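Carboxypeptidase A (Helicoverpa armigera, PDB 1JQG) probably removes C-terminal residues from peptide substrates, acting as a zinc-dependent metallocarboxypeptidase of the M14 family made as a proenzyme. Local coordinates at residues 310-315 and 348-353; 193-198 and 213-218; 233-238 and 250-255. All coordinates share one frame; numbering follows the deposited sequence.

Contact 1. Residues 310-315 and 348-353; sequences SMILYG and KDYIVG
A parallel pair of strands at one border of the catalytic domain's mixed sheet is formed where S310, I312 and Y314 meet I351 and G353. I351 bonds through both its backbone groups to the residues flanking M311: its N reaches S310 O at 3.0 Å, in the carbonyl plane, and its O receives I312 N at 2.8 Å, almost straight on. The ladder slackens further along, where G353 N makes only a weak bond to I312 O. It then resumes as Y314 N meets G353 O at 3.2 Å.

The two strands, 311-314 and 351-354, are the arms of a beta-alpha-beta unit whose crossover is helix 325-340. The second is the edge strand of the sheet, while 311-314 also pairs with 377-383. There S310, with phi +64°, and M311 both face E382 in a G1 beta bulge; E382 is the predicted proton donor/acceptor, and M311 also touches it with its side chain.

Side chains alternate between the faces. M311 and I351 share one, CB to CB at 3.9 Å, and M311, long and unbranched, also reaches V358 of helix 355-358. On the other, I312 crosses the Y350 ring at about a right angle, its CG1 3.7 Å from Y350 CD2. That ring also spreads one face over the S310 carbonyl carbon and continues to A336 and I339 of the crossover helix. G353 is held nearly fully extended, at backbone angles where a CB would jam against the preceding carbonyl. With CG placed between its own N and carbonyl carbon (chi1 61°), Y314 swings its ring across this glycine, so that G353 O stands 3.4 Å above the ring plane near the rim. V352 CG1 lies at the ring's edge, 4.2 Å from Y314 CE2.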
loop_
_atom_site.group_PDB
_atom_site.type_symbol
_atom_site.label_atom_id
_atom_site.label_comp_id
_atom_site.label_asym_id
_atom_site.label_seq_id
_atom_site.Cartn_x
_atom_site.Cartn_y
_atom_site.Cartn_z
ATOM N N SER A 310 4.374 9.888 -0.439
ATOM C CA SER A 310 4.763 10.539 -1.678
ATOM C C SER A 310 6.208 10.163 -2.022
ATOM O O SER A 310 7.114 10.981 -2.270
ATOM C CB SER A 310 4.597 12.053 -1.659
ATOM O OG SER A 310 3.249 12.412 -1.406
ATOM N N MET A 311 6.455 8.873 -2.111
ATOM C CA MET A 311 7.758 8.339 -2.413
ATOM C C MET A 311 7.702 7.041 -3.185
ATOM O O MET A 311 6.701 6.332 -3.164
ATOM C CB MET A 311 8.619 8.067 -1.160
ATOM C CG MET A 311 7.861 7.644 0.070
ATOM S SD MET A 311 8.694 7.704 1.655
ATOM C CE MET A 311 8.368 9.297 2.317
ATOM N N ILE A 312 8.725 6.798 -3.992
ATOM C CA ILE A 312 8.897 5.535 -4.706
ATOM C C ILE A 312 10.161 4.864 -4.201
ATOM O O ILE A 312 11.191 5.505 -4.387
ATOM C CB ILE A 312 9.021 5.806 -6.223
ATOM C CG1 ILE A 312 7.708 6.396 -6.777
ATOM C CG2 ILE A 312 9.366 4.625 -7.099
ATOM C CD1 ILE A 312 7.854 7.007 -8.142
ATOM N N LEU A 313 10.030 3.735 -3.480
ATOM C CA LEU A 313 11.199 3.083 -2.864
ATOM C C LEU A 313 11.513 1.746 -3.548
ATOM O O LEU A 313 10.676 1.167 -4.250
ATOM C CB LEU A 313 10.957 2.758 -1.377
ATOM C CG LEU A 313 10.548 3.949 -0.499
ATOM C CD1 LEU A 313 11.369 5.214 -0.754
ATOM C CD2 LEU A 313 9.090 4.359 -0.692
ATOM N N TYR A 314 12.715 1.303 -3.304
ATOM C CA TYR A 314 13.244 0.046 -3.839
ATOM C C TYR A 314 14.428 -0.375 -3.002
ATOM O O TYR A 314 14.726 0.221 -1.963
ATOM C CB TYR A 314 13.731 0.262 -5.293
ATOM C CG TYR A 314 14.879 1.304 -5.386
ATOM C CD1 TYR A 314 16.202 0.929 -5.105
ATOM C CD2 TYR A 314 14.609 2.636 -5.752
ATOM C CE1 TYR A 314 17.238 1.875 -5.175
ATOM C CE2 TYR A 314 15.647 3.580 -5.818
ATOM C CZ TYR A 314 16.960 3.200 -5.526
ATOM O OH TYR A 314 17.968 4.114 -5.573
ATOM N N GLY A 315 15.084 -1.394 -3.463
ATOM C CA GLY A 315 16.311 -1.862 -2.826
ATOM C C GLY A 315 16.178 -3.237 -2.357
ATOM O O GLY A 315 16.134 -4.143 -3.178
ATOM N N LYS A 348 3.162 17.762 -2.326
ATOM C CA LYS A 348 4.603 17.846 -2.515
ATOM C C LYS A 348 5.190 16.890 -3.546
ATOM O O LYS A 348 4.457 16.077 -4.101
ATOM C CB LYS A 348 5.348 17.623 -1.191
ATOM C CG LYS A 348 5.170 16.227 -0.615
ATOM C CD LYS A 348 5.702 16.167 0.819
ATOM C CE LYS A 348 5.543 14.780 1.402
ATOM N NZ LYS A 348 5.962 14.732 2.833
ATOM N N ASP A 349 6.446 17.153 -3.932
ATOM C CA ASP A 349 7.085 16.339 -4.988
ATOM C C ASP A 349 7.476 14.952 -4.498
ATOM O O ASP A 349 7.725 14.737 -3.315
ATOM C CB ASP A 349 8.323 17.038 -5.523
ATOM C CG ASP A 349 8.031 18.305 -6.301
ATOM O OD1 ASP A 349 8.763 19.296 -6.046
ATOM O OD2 ASP A 349 7.105 18.302 -7.141
ATOM N N TYR A 350 7.547 14.008 -5.419
ATOM C CA TYR A 350 7.892 12.631 -5.067
ATOM C C TYR A 350 9.355 12.447 -4.711
ATOM O O TYR A 350 10.221 12.964 -5.395
ATOM C CB TYR A 350 7.491 11.670 -6.199
ATOM C CG TYR A 350 6.207 10.922 -5.935
ATOM C CD1 TYR A 350 4.969 11.533 -5.998
ATOM C CD2 TYR A 350 6.273 9.573 -5.618
ATOM C CE1 TYR A 350 3.791 10.819 -5.760
ATOM C CE2 TYR A 350 5.102 8.850 -5.369
ATOM C CZ TYR A 350 3.880 9.476 -5.451
ATOM O OH TYR A 350 2.752 8.757 -5.206
ATOM N N ILE A 351 9.628 11.680 -3.678
ATOM C CA ILE A 351 10.965 11.256 -3.287
ATOM C C ILE A 351 11.289 9.880 -3.891
ATOM O O ILE A 351 10.428 8.988 -3.938
ATOM C CB ILE A 351 11.000 11.147 -1.743
ATOM C CG1 ILE A 351 10.733 12.515 -1.122
ATOM C CG2 ILE A 351 12.272 10.480 -1.232
ATOM C CD1 ILE A 351 10.648 12.518 0.398
ATOM N N VAL A 352 12.539 9.681 -4.288
ATOM C CA VAL A 352 13.010 8.436 -4.825
ATOM C C VAL A 352 14.199 7.920 -4.013
ATOM O O VAL A 352 15.112 8.651 -3.684
ATOM C CB VAL A 352 13.396 8.555 -6.326
ATOM C CG1 VAL A 352 13.685 7.140 -6.863
ATOM C CG2 VAL A 352 12.260 9.133 -7.170
ATOM N N GLY A 353 14.266 6.640 -3.734
ATOM C CA GLY A 353 15.390 6.069 -3.065
ATOM C C GLY A 353 15.208 4.667 -2.483
ATOM O O GLY A 353 14.161 4.050 -2.594
HETATM O O HOH W 1 2.589 14.258 -2.987
#

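Contact 2. Residues 193-198 and 213-218; sequences YAIHKL and WIILPV
L198 and W213 meet at one end of a helix-on-sheet packing, in which helix 187-200 runs roughly antiparallel over strand 212-216; the axes of 193-198 and 213-216 come within 9.9 Å at 143°. This is the layered alpha/beta architecture of the zinc carboxypeptidase domain. Strand 173-178, the helix and strand 212-216 follow one another as a beta-alpha-beta crossover, the two strands running parallel side by side.

The helix offers A194, I195 and L198, one stripe along its surface; the strand answers with W213 and I215, alternate residues on the same face, and P217 follows them. L198 has CG beside its backbone N and then an extended second torsion, which brings both methyls down onto the indole. CD1 rests 3.7 Å from the centroid of the W213 five-membered ring, 17° off the normal, in a CH-pi contact. CD2 lies farther along the bicycle, 3.9 Å from W213 CE2. A leucine suits this place because two methyls can spread over a broad flat surface. The indole's one polar atom lies under the leucine methyls too, yet is satisfied elsewhere: NE1 donates to L207 O.

I215 is extended about CG1 (chi2 -176°), and this carries CD1 out to the helix, among three of its side chains. There it meets I195 CG1 at 3.8 Å, A194 CB at 4.1 Å and L198 CD1 at 4.2 Å. The small methyl of A194 lets the isoleucine tip come close to the helix, and A194 also touches W410 of helix 402-421. The flanking branch of I215 is used as well: CG2 lies alongside CG1 and CD1 of I195. Extended in its turn, I195 passes over I215 and crosses the proline ring at about a right angle, its CD1 4.1 Å from P217 CG.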
loop_
_atom_site.group_PDB
_atom_site.type_symbol
_atom_site.label_atom_id
_atom_site.label_comp_id
_atom_site.label_asym_id
_atom_site.label_seq_id
_atom_site.Cartn_x
_atom_site.Cartn_y
_atom_site.Cartn_z
ATOM N N TYR A 193 -7.899 2.655 -11.527
ATOM C CA TYR A 193 -7.785 3.574 -12.658
ATOM C C TYR A 193 -7.022 2.875 -13.757
ATOM O O TYR A 193 -7.360 3.025 -14.934
ATOM C CB TYR A 193 -7.099 4.875 -12.218
ATOM C CG TYR A 193 -7.243 6.021 -13.188
ATOM C CD1 TYR A 193 -8.329 6.896 -13.077
ATOM C CD2 TYR A 193 -6.334 6.233 -14.200
ATOM C CE1 TYR A 193 -8.477 7.959 -13.970
ATOM C CE2 TYR A 193 -6.475 7.289 -15.072
ATOM C CZ TYR A 193 -7.551 8.136 -14.964
ATOM O OH TYR A 193 -7.653 9.163 -15.866
ATOM N N ALA A 194 -6.008 2.099 -13.352
ATOM C CA ALA A 194 -5.213 1.315 -14.301
ATOM C C ALA A 194 -6.049 0.328 -15.113
ATOM O O ALA A 194 -5.823 0.030 -16.297
ATOM C CB ALA A 194 -4.094 0.601 -13.582
ATOM N N ILE A 195 -7.037 -0.302 -14.481
ATOM C CA ILE A 195 -8.003 -1.170 -15.144
ATOM C C ILE A 195 -8.860 -0.353 -16.108
ATOM O O ILE A 195 -9.245 -0.824 -17.192
ATOM C CB ILE A 195 -8.900 -1.863 -14.093
ATOM C CG1 ILE A 195 -8.074 -2.850 -13.263
ATOM C CG2 ILE A 195 -10.049 -2.580 -14.743
ATOM C CD1 ILE A 195 -8.779 -3.502 -12.090
ATOM N N HIS A 196 -9.209 0.886 -15.679
ATOM C CA HIS A 196 -10.092 1.738 -16.455
ATOM C C HIS A 196 -9.429 2.168 -17.748
ATOM O O HIS A 196 -10.029 2.209 -18.814
ATOM C CB HIS A 196 -10.589 2.899 -15.596
ATOM C CG HIS A 196 -11.314 3.983 -16.335
ATOM N ND1 HIS A 196 -10.787 5.181 -16.784
ATOM C CD2 HIS A 196 -12.612 3.979 -16.703
ATOM C CE1 HIS A 196 -11.728 5.867 -17.402
ATOM N NE2 HIS A 196 -12.833 5.156 -17.372
ATOM N N LYS A 197 -8.162 2.527 -17.693
ATOM C CA LYS A 197 -7.438 2.952 -18.909
ATOM C C LYS A 197 -6.967 1.801 -19.791
ATOM O O LYS A 197 -6.775 1.986 -20.974
ATOM C CB LYS A 197 -6.212 3.816 -18.581
ATOM C CG LYS A 197 -6.607 5.216 -18.077
ATOM C CD LYS A 197 -7.183 5.926 -19.303
ATOM C CE LYS A 197 -7.722 7.302 -18.955
ATOM N NZ LYS A 197 -8.100 7.935 -20.272
ATOM N N LEU A 198 -6.805 0.596 -19.226
ATOM C CA LEU A 198 -6.415 -0.562 -20.016
ATOM C C LEU A 198 -7.600 -1.321 -20.601
ATOM O O LEU A 198 -7.437 -2.137 -21.502
ATOM C CB LEU A 198 -5.539 -1.497 -19.171
ATOM C CG LEU A 198 -4.202 -0.976 -18.696
ATOM C CD1 LEU A 198 -3.586 -1.963 -17.717
ATOM C CD2 LEU A 198 -3.219 -0.735 -19.830
ATOM N N TRP A 213 -0.671 -7.595 -18.389
ATOM C CA TRP A 213 -0.845 -7.012 -17.056
ATOM C C TRP A 213 -1.572 -7.949 -16.087
ATOM O O TRP A 213 -2.440 -8.763 -16.408
ATOM C CB TRP A 213 -1.581 -5.684 -17.102
ATOM C CG TRP A 213 -1.049 -4.686 -18.069
ATOM C CD1 TRP A 213 -1.124 -4.715 -19.442
ATOM C CD2 TRP A 213 -0.387 -3.460 -17.749
ATOM N NE1 TRP A 213 -0.538 -3.598 -19.986
ATOM C CE2 TRP A 213 -0.084 -2.811 -18.965
ATOM C CE3 TRP A 213 -0.037 -2.825 -16.557
ATOM C CZ2 TRP A 213 0.573 -1.572 -19.011
ATOM C CZ3 TRP A 213 0.612 -1.630 -16.593
ATOM C CH2 TRP A 213 0.925 -1.006 -17.812
ATOM N N ILE A 214 -1.150 -7.856 -14.815
ATOM C CA ILE A 214 -1.736 -8.578 -13.717
ATOM C C ILE A 214 -2.083 -7.498 -12.707
ATOM O O ILE A 214 -1.206 -6.783 -12.209
ATOM C CB ILE A 214 -0.789 -9.622 -13.115
ATOM C CG1 ILE A 214 -0.574 -10.799 -14.085
ATOM C CG2 ILE A 214 -1.336 -10.164 -11.778
ATOM C CD1 ILE A 214 0.434 -11.843 -13.652
ATOM N N ILE A 215 -3.365 -7.389 -12.340
ATOM C CA ILE A 215 -3.796 -6.398 -11.368
ATOM C C ILE A 215 -4.596 -7.035 -10.259
ATOM O O ILE A 215 -5.640 -7.632 -10.525
ATOM C CB ILE A 215 -4.604 -5.279 -12.055
ATOM C CG1 ILE A 215 -3.763 -4.625 -13.172
ATOM C CG2 ILE A 215 -5.038 -4.227 -11.028
ATOM C CD1 ILE A 215 -4.410 -3.452 -13.872
ATOM N N LEU A 216 -4.144 -6.825 -9.022
ATOM C CA LEU A 216 -4.819 -7.336 -7.823
ATOM C C LEU A 216 -5.292 -6.158 -6.957
ATOM O O LEU A 216 -4.523 -5.535 -6.213
ATOM C CB LEU A 216 -3.870 -8.258 -7.036
ATOM C CG LEU A 216 -4.338 -8.810 -5.693
ATOM C CD1 LEU A 216 -5.567 -9.695 -5.801
ATOM C CD2 LEU A 216 -3.275 -9.666 -5.014
ATOM N N PRO A 217 -6.559 -5.765 -7.095
ATOM C CA PRO A 217 -7.138 -4.630 -6.382
ATOM C C PRO A 217 -7.083 -4.763 -4.874
ATOM O O PRO A 217 -6.672 -3.847 -4.156
ATOM C CB PRO A 217 -8.501 -4.479 -6.982
ATOM C CG PRO A 217 -8.450 -5.190 -8.320
ATOM C CD PRO A 217 -7.502 -6.344 -8.070
ATOM N N VAL A 218 -7.658 -5.797 -4.271
ATOM C CA VAL A 218 -7.772 -6.028 -2.862
ATOM C C VAL A 218 -6.948 -7.222 -2.389
ATOM O O VAL A 218 -7.357 -8.366 -2.348
ATOM C CB VAL A 218 -9.232 -6.259 -2.421
ATOM C CG1 VAL A 218 -9.325 -6.179 -0.897
ATOM C CG2 VAL A 218 -10.148 -5.226 -3.049
#

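Contact 3. Residues 233-238 and 250-255; sequences YWRKNR and GVDLNR
The indole of W234 turns its CZ2 edge to G250, 4.2 Å from G250 CA; R238 NH1 lies over one of its faces, and N237 C sits in plane at the edge. W234 NE1 donates in the ring plane to N237 O at 3.0 Å. R235 presents a guanidinium face to D252: OD1, 2.9 Å from R235 NH2, stands well off the guanidinium plane, in a salt bridge without an aimed N-H, guanidinium and carboxylate 71° apart. A CB on G250 would collide with N237 O and W234 CZ2, so glycine fits here.

N237 grips V251 twice. Its N donates to V251 O at 3.1 Å. Its CG sits between the backbone N and carbonyl carbon (chi1 69°), which places OD1 to receive V251 N at 2.6 Å in a nearly straight bond. K236 bends at chi3 to bring NZ within 2.9 Å of G250 O, from above the carbonyl plane.

D252 OD2 accepts from N254 N in an Asx turn and bonds H181, a zinc ligand, from the second shell. The side chain of R235 comes about 5 Å from the zinc ion, consistent with the active-site arginine of related carboxypeptidases. Both segments belong to the loop between helices 221-228 and 283-294: R238 touches H226 of the first, N237 ND2 reaches E284 of the second, and N254 packs on H306 of strand 299-307.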
loop_
_atom_site.group_PDB
_atom_site.type_symbol
_atom_site.label_atom_id
_atom_site.label_comp_id
_atom_site.label_asym_id
_atom_site.label_seq_id
_atom_site.Cartn_x
_atom_site.Cartn_y
_atom_site.Cartn_z
ATOM N N TYR A 233 -8.354 1.988 11.444
ATOM C CA TYR A 233 -6.907 2.071 11.336
ATOM C C TYR A 233 -6.230 0.708 11.380
ATOM O O TYR A 233 -5.016 0.637 11.626
ATOM C CB TYR A 233 -6.348 3.011 12.397
ATOM C CG TYR A 233 -6.629 4.466 12.148
ATOM C CD1 TYR A 233 -7.134 5.296 13.161
ATOM C CD2 TYR A 233 -6.360 5.038 10.897
ATOM C CE1 TYR A 233 -7.380 6.638 12.924
ATOM C CE2 TYR A 233 -6.606 6.382 10.644
ATOM C CZ TYR A 233 -7.111 7.173 11.670
ATOM O OH TYR A 233 -7.337 8.500 11.426
ATOM N N TRP A 234 -6.997 -0.358 11.142
ATOM C CA TRP A 234 -6.431 -1.699 11.048
ATOM C C TRP A 234 -5.602 -1.813 9.756
ATOM O O TRP A 234 -6.046 -1.380 8.685
ATOM C CB TRP A 234 -7.567 -2.713 11.162
ATOM C CG TRP A 234 -7.091 -4.139 11.267
ATOM C CD1 TRP A 234 -6.930 -5.064 10.261
ATOM C CD2 TRP A 234 -6.693 -4.799 12.482
ATOM N NE1 TRP A 234 -6.449 -6.245 10.780
ATOM C CE2 TRP A 234 -6.311 -6.112 12.139
ATOM C CE3 TRP A 234 -6.630 -4.408 13.814
ATOM C CZ2 TRP A 234 -5.854 -7.036 13.087
ATOM C CZ3 TRP A 234 -6.189 -5.311 14.762
ATOM C CH2 TRP A 234 -5.802 -6.612 14.390
ATOM N N ARG A 235 -4.473 -2.487 9.814
ATOM C CA ARG A 235 -3.607 -2.694 8.649
ATOM C C ARG A 235 -3.262 -4.159 8.385
ATOM O O ARG A 235 -2.857 -4.521 7.285
ATOM C CB ARG A 235 -2.312 -1.893 8.823
ATOM C CG ARG A 235 -1.520 -2.232 10.069
ATOM C CD ARG A 235 -0.304 -1.323 10.233
ATOM N NE ARG A 235 0.696 -1.611 9.210
ATOM C CZ ARG A 235 2.000 -1.688 9.468
ATOM N NH1 ARG A 235 2.403 -1.506 10.721
ATOM N NH2 ARG A 235 2.892 -1.938 8.509
ATOM N N LYS A 236 -3.274 -5.004 9.398
ATOM C CA LYS A 236 -2.870 -6.394 9.263
ATOM C C LYS A 236 -4.024 -7.232 8.709
ATOM O O LYS A 236 -5.171 -6.821 8.478
ATOM C CB LYS A 236 -2.423 -6.907 10.636
ATOM C CG LYS A 236 -1.246 -6.179 11.234
ATOM C CD LYS A 236 -0.750 -6.812 12.531
ATOM C CE LYS A 236 -1.804 -6.615 13.635
ATOM N NZ LYS A 236 -1.364 -7.410 14.824
ATOM N N ASN A 237 -3.788 -8.536 8.508
ATOM C CA ASN A 237 -4.904 -9.410 8.118
ATOM C C ASN A 237 -5.694 -9.805 9.379
ATOM O O ASN A 237 -5.597 -9.105 10.407
ATOM C CB ASN A 237 -4.374 -10.619 7.400
ATOM C CG ASN A 237 -3.579 -11.611 8.246
ATOM O OD1 ASN A 237 -3.096 -11.261 9.345
ATOM N ND2 ASN A 237 -3.372 -12.860 7.831
ATOM N N ARG A 238 -6.560 -10.818 9.263
ATOM C CA ARG A 238 -7.389 -11.181 10.419
ATOM C C ARG A 238 -7.117 -12.589 10.945
ATOM O O ARG A 238 -8.038 -13.373 11.217
ATOM C CB ARG A 238 -8.861 -10.992 10.019
ATOM C CG ARG A 238 -9.257 -9.571 9.707
ATOM C CD ARG A 238 -9.148 -8.620 10.899
ATOM N NE ARG A 238 -10.201 -8.889 11.879
ATOM C CZ ARG A 238 -10.201 -8.416 13.120
ATOM N NH1 ARG A 238 -9.210 -7.641 13.567
ATOM N NH2 ARG A 238 -11.237 -8.780 13.866
ATOM N N GLY A 250 -3.849 -11.019 13.900
ATOM C CA GLY A 250 -3.404 -10.469 12.651
ATOM C C GLY A 250 -1.896 -10.374 12.513
ATOM O O GLY A 250 -1.144 -9.986 13.426
ATOM N N VAL A 251 -1.466 -10.536 11.285
ATOM C CA VAL A 251 -0.095 -10.508 10.841
ATOM C C VAL A 251 0.080 -9.380 9.810
ATOM O O VAL A 251 -0.809 -9.121 9.005
ATOM C CB VAL A 251 0.297 -11.835 10.184
ATOM C CG1 VAL A 251 1.627 -11.681 9.459
ATOM C CG2 VAL A 251 0.284 -13.002 11.165
ATOM N N ASP A 252 1.197 -8.654 9.925
ATOM C CA ASP A 252 1.533 -7.633 8.935
ATOM C C ASP A 252 2.018 -8.351 7.666
ATOM O O ASP A 252 3.121 -8.901 7.618
ATOM C CB ASP A 252 2.640 -6.735 9.473
ATOM C CG ASP A 252 2.954 -5.549 8.582
ATOM O OD1 ASP A 252 3.676 -4.660 9.077
ATOM O OD2 ASP A 252 2.479 -5.523 7.414
ATOM N N LEU A 253 1.156 -8.309 6.641
ATOM C CA LEU A 253 1.493 -9.034 5.390
ATOM C C LEU A 253 2.711 -8.520 4.664
ATOM O O LEU A 253 3.376 -9.215 3.908
ATOM C CB LEU A 253 0.296 -9.011 4.448
ATOM C CG LEU A 253 -0.964 -9.740 4.906
ATOM C CD1 LEU A 253 -2.092 -9.523 3.897
ATOM C CD2 LEU A 253 -0.679 -11.250 5.078
ATOM N N ASN A 254 3.120 -7.281 4.931
ATOM C CA ASN A 254 4.302 -6.701 4.301
ATOM C C ASN A 254 5.548 -7.060 5.078
ATOM O O ASN A 254 6.620 -6.470 4.915
ATOM C CB ASN A 254 4.147 -5.192 4.116
ATOM C CG ASN A 254 4.891 -4.707 2.860
ATOM O OD1 ASN A 254 5.201 -5.517 1.976
ATOM N ND2 ASN A 254 5.199 -3.424 2.746
ATOM N N ARG A 255 5.444 -8.035 5.974
ATOM C CA ARG A 255 6.561 -8.524 6.765
ATOM C C ARG A 255 6.541 -10.067 6.716
ATOM O O ARG A 255 7.326 -10.756 7.336
ATOM C CB ARG A 255 6.524 -8.058 8.198
ATOM C CG ARG A 255 6.285 -6.585 8.465
ATOM C CD ARG A 255 7.595 -5.820 8.332
ATOM N NE ARG A 255 7.332 -4.395 8.425
ATOM C CZ ARG A 255 8.062 -3.546 9.126
ATOM N NH1 ARG A 255 9.121 -3.986 9.805
ATOM N NH2 ARG A 255 7.699 -2.264 9.131
HETATM O O HOH W 2 -1.380 -6.373 6.036
#

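How the contacts relate
From the N terminus the contacts close one after another, none nesting or crossing. Contact 2 comes first, folding helix 187-200 onto strand 212-216 across a short connection that includes helix 206-209. Contact 3 follows, pinching off a small loop with neither helix nor strand between its segments, close to the zinc site. Contact 1 closes last, returning through helix 325-340 to the far border of the sheet. Contacts 1 and 2 reach this same sheet with centres about 22 Å apart, one at its edge and the other further in. Contact 3 lies across the chain's centre from contact 1, and about 9 Å separates their nearest atoms.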